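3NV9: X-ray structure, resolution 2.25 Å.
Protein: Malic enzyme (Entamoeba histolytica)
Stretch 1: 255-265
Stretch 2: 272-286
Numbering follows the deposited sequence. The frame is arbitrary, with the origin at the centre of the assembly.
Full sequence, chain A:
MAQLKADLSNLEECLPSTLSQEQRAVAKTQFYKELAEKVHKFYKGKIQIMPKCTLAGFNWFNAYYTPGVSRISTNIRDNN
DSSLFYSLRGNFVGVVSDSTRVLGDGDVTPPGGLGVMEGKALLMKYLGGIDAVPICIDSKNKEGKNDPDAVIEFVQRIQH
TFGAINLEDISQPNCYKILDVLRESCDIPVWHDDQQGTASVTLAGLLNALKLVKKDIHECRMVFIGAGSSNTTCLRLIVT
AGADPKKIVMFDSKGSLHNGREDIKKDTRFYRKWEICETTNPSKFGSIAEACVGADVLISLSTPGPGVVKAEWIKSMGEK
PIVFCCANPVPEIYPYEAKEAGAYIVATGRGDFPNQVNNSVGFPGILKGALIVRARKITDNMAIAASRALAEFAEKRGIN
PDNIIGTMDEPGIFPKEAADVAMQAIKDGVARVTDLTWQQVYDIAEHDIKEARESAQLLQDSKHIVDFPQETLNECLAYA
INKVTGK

Stretch 1 (255-265) GSLHNGREDIK
Stretch 2 272-286: RKWEICETTNPSKFG

How does the strand end of the first stretch, 255-256, meet the loop that closes the second? Gly255 has phi/psi 111/179, where a CB would jam against the preceding carbonyl oxygen. Ser256 (-60/156, chi1 p) points its CB toward the second stretch, its CA 6.2 Å from that of Phe285. Its OG donates to Phe285 O at 2.7 Å and accepts a weak bond from Asn281 ND2 at 3.1 Å. A water adds a second link, accepting from Ser256 N (2.9 Å) and donating to Phe285 O (3.1 Å).

What does Leu257 find on the helix 272-279? At -94/138 with chi1 m and chi2 p, it points toward the helix: CG lies 3.6 Å from Cys277 SG, and CD2 lies 3.9 Å from Ile276 CG2 and 3.8 Å from Lys273 CB. Its carbonyl faces the loop instead, where Asn281 ND2 donates to Leu257 O at 2.6 Å and 164°. Asn281 (52/57, chi1 t) uses its other amide atom at home, since OD1 accepts from Phe285 N at 3.2 Å. That bond and the type I turn from Asn281 to Lys284 brace the loop that presents the amide.

How does the chain turn beside Cys277? His258 is extended (-171/170); His258 CA lies 4.3 Å from Cys277 CA, and His258 O sits 3.3 Å from Cys277 CB. It opens a type I turn to Arg261, through Asn259 (-73/-3) and Gly260 (-97/22). With chi1 p and chi2 59°, its ring takes a bond from Gly260 N to His258 ND1 (2.9 Å), while Lys284 CG covers one face, 3.7 Å from the His258 ring centroid. The same lysine reaches on to Asn259 (chi1 p), donating from Lys284 NZ to Asn259 OD1 at 3.0 Å. Asn259 N is 3.2 Å from Cys277 O, but the angle is too poor for a hydrogen bond.

What happens once the first stretch becomes helical? Arg261 (-95/85, m for chi1 to chi3) is the N-cap residue; its end leads away, with NH1 donating to Ser256 O at 2.8 Å and NH2 forming a salt bridge to Asp263 OD2 at 3.0 Å. Ile264 (-73/-35, chi1 m) points toward the other helix, placing CG2 3.9 Å from Trp274 CB and CD1 3.7 Å from Cys277 SG. Lys265 then folds over the indole of Trp274 (chi1 t, chi2 -126°): CG lies 3.8 Å from the six-membered ring centroid, and NZ makes a cation-pi contact 3.7 Å from the five-membered ring centroid.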

ATOM      1  N   GLY A 255      -5.276 -41.233   2.381  1.00 46.88           N
ATOM      2  CA  GLY A 255      -5.924 -42.047   1.321  1.00 45.00           C
ATOM      3  C   GLY A 255      -7.072 -41.382   0.536  1.00 44.85           C
ATOM      4  O   GLY A 255      -7.451 -40.222   0.815  1.00 44.84           O
ATOM      5  N   SER A 256      -7.640 -42.109  -0.434  1.00 43.32           N
ATOM      6  CA  SER A 256      -8.598 -41.508  -1.369  1.00 42.59           C
ATOM      7  C   SER A 256      -9.820 -40.943  -0.695  1.00 41.53           C
ATOM      8  O   SER A 256     -10.136 -41.304   0.432  1.00 41.41           O
ATOM      9  CB  SER A 256      -8.976 -42.428  -2.532  1.00 42.33           C
ATOM     10  OG  SER A 256      -9.947 -43.402  -2.196  1.00 44.53           O
ATOM     11  N   LEU A 257     -10.440 -39.987  -1.369  1.00 40.37           N
ATOM     12  CA  LEU A 257     -11.663 -39.397  -0.913  1.00 39.80           C
ATOM     13  C   LEU A 257     -12.804 -40.179  -1.585  1.00 40.73           C
ATOM     14  O   LEU A 257     -12.731 -40.573  -2.774  1.00 38.96           O
ATOM     15  CB  LEU A 257     -11.717 -37.908  -1.249  1.00 39.31           C
ATOM     16  CG  LEU A 257     -11.088 -36.911  -0.263  1.00 37.91           C
ATOM     17  CD1 LEU A 257      -9.585 -37.139  -0.149  1.00 36.91           C
ATOM     18  CD2 LEU A 257     -11.397 -35.442  -0.619  1.00 33.28           C
ATOM     19  N   HIS A 258     -13.832 -40.438  -0.774  1.00 42.14           N
ATOM     20  CA  HIS A 258     -14.968 -41.314  -1.122  1.00 43.26           C
ATOM     21  C   HIS A 258     -15.998 -41.141  -0.014  1.00 44.16           C
ATOM     22  O   HIS A 258     -15.708 -40.501   1.001  1.00 43.34           O
ATOM     23  CB  HIS A 258     -14.528 -42.779  -1.302  1.00 43.12           C
ATOM     24  CG  HIS A 258     -13.864 -43.393  -0.098  1.00 45.42           C
ATOM     25  ND1 HIS A 258     -14.480 -43.501   1.134  1.00 47.20           N
ATOM     26  CD2 HIS A 258     -12.641 -43.964   0.051  1.00 47.54           C
ATOM     27  CE1 HIS A 258     -13.661 -44.093   1.989  1.00 48.97           C
ATOM     28  NE2 HIS A 258     -12.538 -44.388   1.358  1.00 46.98           N
ATOM     29  N   ASN A 259     -17.203 -41.684  -0.205  1.00 46.15           N
ATOM     30  CA  ASN A 259     -18.306 -41.457   0.756  1.00 47.48           C
ATOM     31  C   ASN A 259     -18.178 -42.193   2.097  1.00 48.18           C
ATOM     32  O   ASN A 259     -19.007 -41.982   2.967  1.00 47.63           O
ATOM     33  CB  ASN A 259     -19.706 -41.667   0.125  1.00 47.43           C
ATOM     34  CG  ASN A 259     -19.965 -43.108  -0.305  1.00 48.13           C
ATOM     35  OD1 ASN A 259     -19.363 -44.055   0.204  1.00 45.65           O
ATOM     36  ND2 ASN A 259     -20.882 -43.273  -1.260  1.00 49.91           N
ATOM     37  N   GLY A 260     -17.133 -43.019   2.252  1.00 49.32           N
ATOM     38  CA  GLY A 260     -16.828 -43.679   3.538  1.00 51.75           C
ATOM     39  C   GLY A 260     -15.770 -43.014   4.446  1.00 53.02           C
ATOM     40  O   GLY A 260     -15.153 -43.681   5.319  1.00 52.45           O
ATOM     41  N   ARG A 261     -15.554 -41.712   4.235  1.00 53.86           N
ATOM     42  CA  ARG A 261     -14.642 -40.918   5.061  1.00 54.59           C
ATOM     43  C   ARG A 261     -15.404 -40.198   6.186  1.00 55.17           C
ATOM     44  O   ARG A 261     -15.795 -39.026   6.040  1.00 54.87           O
ATOM     45  CB  ARG A 261     -13.824 -39.925   4.202  1.00 54.57           C
ATOM     46  CG  ARG A 261     -12.906 -40.539   3.098  1.00 55.23           C
ATOM     47  CD  ARG A 261     -11.641 -41.233   3.639  1.00 55.75           C
ATOM     48  NE  ARG A 261     -10.809 -40.326   4.429  1.00 56.28           N
ATOM     49  CZ  ARG A 261      -9.669 -39.777   4.010  1.00 55.83           C
ATOM     50  NH1 ARG A 261      -9.206 -40.022   2.793  1.00 57.10           N
ATOM     51  NH2 ARG A 261      -8.989 -38.969   4.810  1.00 56.97           N
ATOM     52  N   GLU A 262     -15.623 -40.918   7.297  1.00 56.24           N
ATOM     53  CA  GLU A 262     -16.233 -40.361   8.525  1.00 57.34           C
ATOM     54  C   GLU A 262     -15.353 -39.187   8.982  1.00 57.40           C
ATOM     55  O   GLU A 262     -15.837 -38.103   9.310  1.00 57.60           O
ATOM     56  CB  GLU A 262     -16.326 -41.431   9.657  1.00 57.50           C
ATOM     57  CG  GLU A 262     -16.581 -42.889   9.225  1.00 59.47           C
ATOM     58  CD  GLU A 262     -17.965 -43.094   8.552  1.00 63.52           C
ATOM     59  OE1 GLU A 262     -18.141 -44.131   7.835  1.00 62.66           O
ATOM     60  OE2 GLU A 262     -18.863 -42.214   8.730  1.00 61.27           O
ATOM     61  N   ASP A 263     -14.060 -39.490   9.082  1.00 58.35           N
ATOM     62  CA  ASP A 263     -12.934 -38.571   8.951  1.00 58.87           C
ATOM     63  C   ASP A 263     -13.387 -37.170   8.569  1.00 58.51           C
ATOM     64  O   ASP A 263     -13.580 -36.298   9.419  1.00 58.79           O
ATOM     65  CB  ASP A 263     -12.087 -39.139   7.806  1.00 59.54           C
ATOM     66  CG  ASP A 263     -10.624 -38.805   7.923  1.00 62.04           C
ATOM     67  OD1 ASP A 263     -10.272 -37.648   8.272  1.00 64.82           O
ATOM     68  OD2 ASP A 263      -9.813 -39.717   7.642  1.00 63.39           O
ATOM     69  N   ILE A 264     -13.593 -36.995   7.265  1.00 57.85           N
ATOM     70  CA  ILE A 264     -13.927 -35.722   6.639  1.00 57.35           C
ATOM     71  C   ILE A 264     -15.364 -35.307   6.944  1.00 58.01           C
ATOM     72  O   ILE A 264     -15.683 -34.122   7.104  1.00 57.51           O
ATOM     73  CB  ILE A 264     -13.705 -35.835   5.117  1.00 56.43           C
ATOM     74  CG1 ILE A 264     -12.220 -35.926   4.816  1.00 55.55           C
ATOM     75  CG2 ILE A 264     -14.376 -34.679   4.369  1.00 55.94           C
ATOM     76  CD1 ILE A 264     -11.867 -36.791   3.620  1.00 54.76           C
ATOM     77  N   LYS A 265     -16.225 -36.309   7.015  1.00 59.45           N
ATOM     78  CA  LYS A 265     -17.663 -36.124   7.250  1.00 60.95           C
ATOM     79  C   LYS A 265     -18.043 -34.965   8.195  1.00 61.08           C
ATOM     80  O   LYS A 265     -18.581 -33.964   7.726  1.00 61.95           O
ATOM     81  CB  LYS A 265     -18.299 -37.462   7.714  1.00 61.38           C
ATOM     82  CG  LYS A 265     -19.686 -37.783   7.128  1.00 61.74           C
ATOM     83  CD  LYS A 265     -20.832 -37.299   8.007  1.00 61.51           C
ATOM     84  CE  LYS A 265     -21.781 -36.420   7.207  1.00 61.29           C
ATOM     85  NZ  LYS A 265     -21.049 -35.176   6.801  1.00 57.92           N
ATOM     86  N   ARG A 272     -15.824 -28.628   1.586  1.00 40.08           N
ATOM     87  CA  ARG A 272     -15.413 -28.776   0.188  1.00 38.57           C
ATOM     88  C   ARG A 272     -14.836 -30.183  -0.092  1.00 37.83           C
ATOM     89  O   ARG A 272     -15.145 -30.813  -1.105  1.00 37.23           O
ATOM     90  CB  ARG A 272     -14.501 -27.601  -0.282  1.00 38.24           C
ATOM     91  CG  ARG A 272     -14.867 -26.219   0.303  1.00 35.33           C
ATOM     92  CD  ARG A 272     -14.893 -25.005  -0.680  1.00 36.47           C
ATOM     93  NE  ARG A 272     -15.993 -25.143  -1.595  1.00 33.66           N
ATOM     94  CZ  ARG A 272     -16.681 -24.185  -2.220  1.00 34.78           C
ATOM     95  NH1 ARG A 272     -16.441 -22.854  -2.114  1.00 27.34           N
ATOM     96  NH2 ARG A 272     -17.676 -24.626  -2.978  1.00 32.08           N
ATOM     97  N   LYS A 273     -14.029 -30.717   0.815  1.00 37.58           N
ATOM     98  CA  LYS A 273     -13.553 -32.093   0.611  1.00 37.35           C
ATOM     99  C   LYS A 273     -14.736 -33.070   0.705  1.00 37.78           C
ATOM    100  O   LYS A 273     -14.771 -34.085  -0.009  1.00 36.85           O
ATOM    101  CB  LYS A 273     -12.425 -32.496   1.578  1.00 37.19           C
ATOM    102  CG  LYS A 273     -11.161 -31.612   1.551  1.00 36.96           C
ATOM    103  CD  LYS A 273     -10.171 -31.996   2.691  1.00 39.29           C
ATOM    104  CE  LYS A 273      -9.753 -33.481   2.683  1.00 39.62           C
ATOM    105  NZ  LYS A 273      -8.804 -33.839   3.787  1.00 41.80           N
ATOM    106  N   TRP A 274     -15.702 -32.733   1.552  1.00 38.57           N
ATOM    107  CA  TRP A 274     -16.892 -33.563   1.755  1.00 41.34           C
ATOM    108  C   TRP A 274     -17.794 -33.700   0.500  1.00 42.01           C
ATOM    109  O   TRP A 274     -18.158 -34.837   0.126  1.00 42.57           O
ATOM    110  CB  TRP A 274     -17.693 -33.099   2.983  1.00 40.96           C
ATOM    111  CG  TRP A 274     -18.869 -34.002   3.227  1.00 45.19           C
ATOM    112  CD1 TRP A 274     -20.195 -33.629   3.352  1.00 44.29           C
ATOM    113  CD2 TRP A 274     -18.836 -35.440   3.322  1.00 44.24           C
ATOM    114  NE1 TRP A 274     -20.963 -34.755   3.530  1.00 47.22           N
ATOM    115  CE2 TRP A 274     -20.157 -35.871   3.517  1.00 46.14           C
ATOM    116  CE3 TRP A 274     -17.812 -36.394   3.284  1.00 45.09           C
ATOM    117  CZ2 TRP A 274     -20.484 -37.226   3.662  1.00 47.62           C
ATOM    118  CZ3 TRP A 274     -18.129 -37.740   3.406  1.00 44.15           C
ATOM    119  CH2 TRP A 274     -19.452 -38.145   3.594  1.00 46.29           C
ATOM    120  N   GLU A 275     -18.112 -32.564  -0.142  1.00 42.58           N
ATOM    121  CA  GLU A 275     -18.836 -32.529  -1.435  1.00 43.50           C
ATOM    122  C   GLU A 275     -18.133 -33.426  -2.466  1.00 43.31           C
ATOM    123  O   GLU A 275     -18.760 -34.207  -3.178  1.00 43.88           O
ATOM    124  CB  GLU A 275     -18.950 -31.084  -1.921  1.00 43.87           C
ATOM    125  CG  GLU A 275     -19.314 -30.873  -3.422  1.00 48.18           C
ATOM    126  CD  GLU A 275     -20.799 -31.148  -3.759  1.00 53.01           C
ATOM    127  OE1 GLU A 275     -21.622 -31.268  -2.819  1.00 54.41           O
ATOM    128  OE2 GLU A 275     -21.138 -31.257  -4.967  1.00 54.05           O
ATOM    129  N   ILE A 276     -16.809 -33.333  -2.499  1.00 42.85           N
ATOM    130  CA  ILE A 276     -15.966 -34.188  -3.336  1.00 41.44           C
ATOM    131  C   ILE A 276     -15.973 -35.658  -2.894  1.00 41.27           C
ATOM    132  O   ILE A 276     -15.805 -36.558  -3.724  1.00 41.21           O
ATOM    133  CB  ILE A 276     -14.516 -33.608  -3.358  1.00 41.04           C
ATOM    134  CG1 ILE A 276     -14.502 -32.312  -4.164  1.00 39.81           C
ATOM    135  CG2 ILE A 276     -13.469 -34.638  -3.833  1.00 39.21           C
ATOM    136  CD1 ILE A 276     -13.306 -31.406  -3.871  1.00 40.93           C
ATOM    137  N   CYS A 277     -16.145 -35.899  -1.592  1.00 41.00           N
ATOM    138  CA  CYS A 277     -16.300 -37.259  -1.077  1.00 40.70           C
ATOM    139  C   CYS A 277     -17.615 -37.902  -1.563  1.00 41.24           C
ATOM    140  O   CYS A 277     -17.623 -39.048  -1.991  1.00 39.61           O
ATOM    141  CB  CYS A 277     -16.197 -37.281   0.435  1.00 41.21           C
ATOM    142  SG  CYS A 277     -14.467 -37.154   1.081  1.00 39.30           S
ATOM    143  N   GLU A 278     -18.696 -37.124  -1.529  1.00 41.73           N
ATOM    144  CA  GLU A 278     -20.008 -37.547  -2.008  1.00 43.03           C
ATOM    145  C   GLU A 278     -20.098 -37.856  -3.527  1.00 42.55           C
ATOM    146  O   GLU A 278     -20.812 -38.779  -3.937  1.00 42.26           O
ATOM    147  CB  GLU A 278     -21.057 -36.480  -1.660  1.00 43.46           C
ATOM    148  CG  GLU A 278     -20.926 -35.905  -0.283  1.00 47.63           C
ATOM    149  CD  GLU A 278     -22.255 -35.809   0.461  1.00 53.30           C
ATOM    150  OE1 GLU A 278     -22.946 -34.748   0.361  1.00 51.33           O
ATOM    151  OE2 GLU A 278     -22.599 -36.821   1.138  1.00 56.02           O
ATOM    152  N   THR A 279     -19.353 -37.098  -4.346  1.00 41.95           N
ATOM    153  CA  THR A 279     -19.585 -37.047  -5.817  1.00 40.17           C
ATOM    154  C   THR A 279     -18.529 -37.739  -6.692  1.00 39.79           C
ATOM    155  O   THR A 279     -18.740 -37.939  -7.885  1.00 40.32           O
ATOM    156  CB  THR A 279     -19.703 -35.565  -6.285  1.00 40.30           C
ATOM    157  OG1 THR A 279     -18.551 -34.841  -5.825  1.00 38.65           O
ATOM    158  CG2 THR A 279     -20.944 -34.907  -5.725  1.00 37.47           C
ATOM    159  N   THR A 280     -17.392 -38.106  -6.121  1.00 38.73           N
ATOM    160  CA  THR A 280     -16.276 -38.595  -6.940  1.00 38.27           C
ATOM    161  C   THR A 280     -15.894 -40.001  -6.563  1.00 38.83           C
ATOM    162  O   THR A 280     -16.374 -40.515  -5.549  1.00 39.01           O
ATOM    163  CB  THR A 280     -15.035 -37.646  -6.863  1.00 38.10           C
ATOM    164  OG1 THR A 280     -14.544 -37.548  -5.507  1.00 35.61           O
ATOM    165  CG2 THR A 280     -15.411 -36.232  -7.386  1.00 36.94           C
ATOM    166  N   ASN A 281     -15.052 -40.625  -7.385  1.00 39.60           N
ATOM    167  CA  ASN A 281     -14.332 -41.858  -7.016  1.00 40.44           C
ATOM    168  C   ASN A 281     -15.284 -42.949  -6.485  1.00 41.99           C
ATOM    169  O   ASN A 281     -15.108 -43.419  -5.345  1.00 40.68           O
ATOM    170  CB  ASN A 281     -13.257 -41.508  -5.956  1.00 39.91           C
ATOM    171  CG  ASN A 281     -12.507 -42.719  -5.435  1.00 36.96           C
ATOM    172  OD1 ASN A 281     -12.127 -43.613  -6.189  1.00 39.17           O
ATOM    173  ND2 ASN A 281     -12.261 -42.732  -4.144  1.00 32.90           N
ATOM    174  N   PRO A 282     -16.310 -43.334  -7.300  1.00 43.16           N
ATOM    175  CA  PRO A 282     -17.336 -44.303  -6.889  1.00 43.97           C
ATOM    176  C   PRO A 282     -16.668 -45.590  -6.452  1.00 44.37           C
ATOM    177  O   PRO A 282     -17.015 -46.125  -5.419  1.00 44.47           O
ATOM    178  CB  PRO A 282     -18.129 -44.548  -8.181  1.00 44.54           C
ATOM    179  CG  PRO A 282     -17.878 -43.305  -9.002  1.00 45.10           C
ATOM    180  CD  PRO A 282     -16.415 -43.052  -8.741  1.00 43.42           C
ATOM    181  N   SER A 283     -15.688 -46.020  -7.244  1.00 44.92           N
ATOM    182  CA  SER A 283     -14.765 -47.143  -7.003  1.00 45.84           C
ATOM    183  C   SER A 283     -13.979 -47.276  -5.641  1.00 46.56           C
ATOM    184  O   SER A 283     -13.430 -48.338  -5.344  1.00 45.75           O
ATOM    185  CB  SER A 283     -13.773 -47.139  -8.165  1.00 45.80           C
ATOM    186  OG  SER A 283     -12.982 -48.291  -8.162  1.00 46.03           O
ATOM    187  N   LYS A 284     -13.923 -46.225  -4.819  1.00 47.56           N
ATOM    188  CA  LYS A 284     -13.150 -46.273  -3.559  1.00 48.34           C
ATOM    189  C   LYS A 284     -11.691 -46.686  -3.706  1.00 48.97           C
ATOM    190  O   LYS A 284     -11.215 -47.492  -2.917  1.00 49.94           O
ATOM    191  CB  LYS A 284     -13.794 -47.232  -2.561  1.00 48.31           C
ATOM    192  CG  LYS A 284     -14.508 -46.557  -1.400  1.00 49.74           C
ATOM    193  CD  LYS A 284     -15.897 -46.101  -1.749  1.00 50.97           C
ATOM    194  CE  LYS A 284     -16.816 -46.260  -0.532  1.00 53.02           C
ATOM    195  NZ  LYS A 284     -18.200 -46.519  -0.962  1.00 53.76           N
ATOM    196  N   PHE A 285     -10.970 -46.146  -4.684  1.00 49.20           N
ATOM    197  CA  PHE A 285      -9.580 -46.559  -4.915  1.00 49.42           C
ATOM    198  C   PHE A 285      -8.740 -46.621  -3.641  1.00 49.10           C
ATOM    199  O   PHE A 285      -8.789 -45.715  -2.817  1.00 50.03           O
ATOM    200  CB  PHE A 285      -8.899 -45.620  -5.900  1.00 49.55           C
ATOM    201  CG  PHE A 285      -9.250 -45.881  -7.338  1.00 49.72           C
ATOM    202  CD1 PHE A 285     -10.002 -44.954  -8.057  1.00 48.56           C
ATOM    203  CD2 PHE A 285      -8.805 -47.044  -7.978  1.00 49.57           C
ATOM    204  CE1 PHE A 285     -10.305 -45.168  -9.418  1.00 48.84           C
ATOM    205  CE2 PHE A 285      -9.094 -47.274  -9.319  1.00 48.97           C
ATOM    206  CZ  PHE A 285      -9.852 -46.327 -10.045  1.00 48.98           C
ATOM    207  N   GLY A 286      -7.948 -47.675  -3.507  1.00 48.28           N
ATOM    208  CA  GLY A 286      -7.318 -47.981  -2.247  1.00 47.82           C
ATOM    209  C   GLY A 286      -5.876 -47.565  -2.174  1.00 47.11           C
ATOM    210  O   GLY A 286      -5.264 -47.684  -1.124  1.00 46.99           O
TER
HETATM  211  O   HOH W   1      -6.894 -44.869  -0.472  1.00 39.84           O
HETATM  212  O   HOH W   2     -17.454 -43.283  -2.953  1.00 46.99           O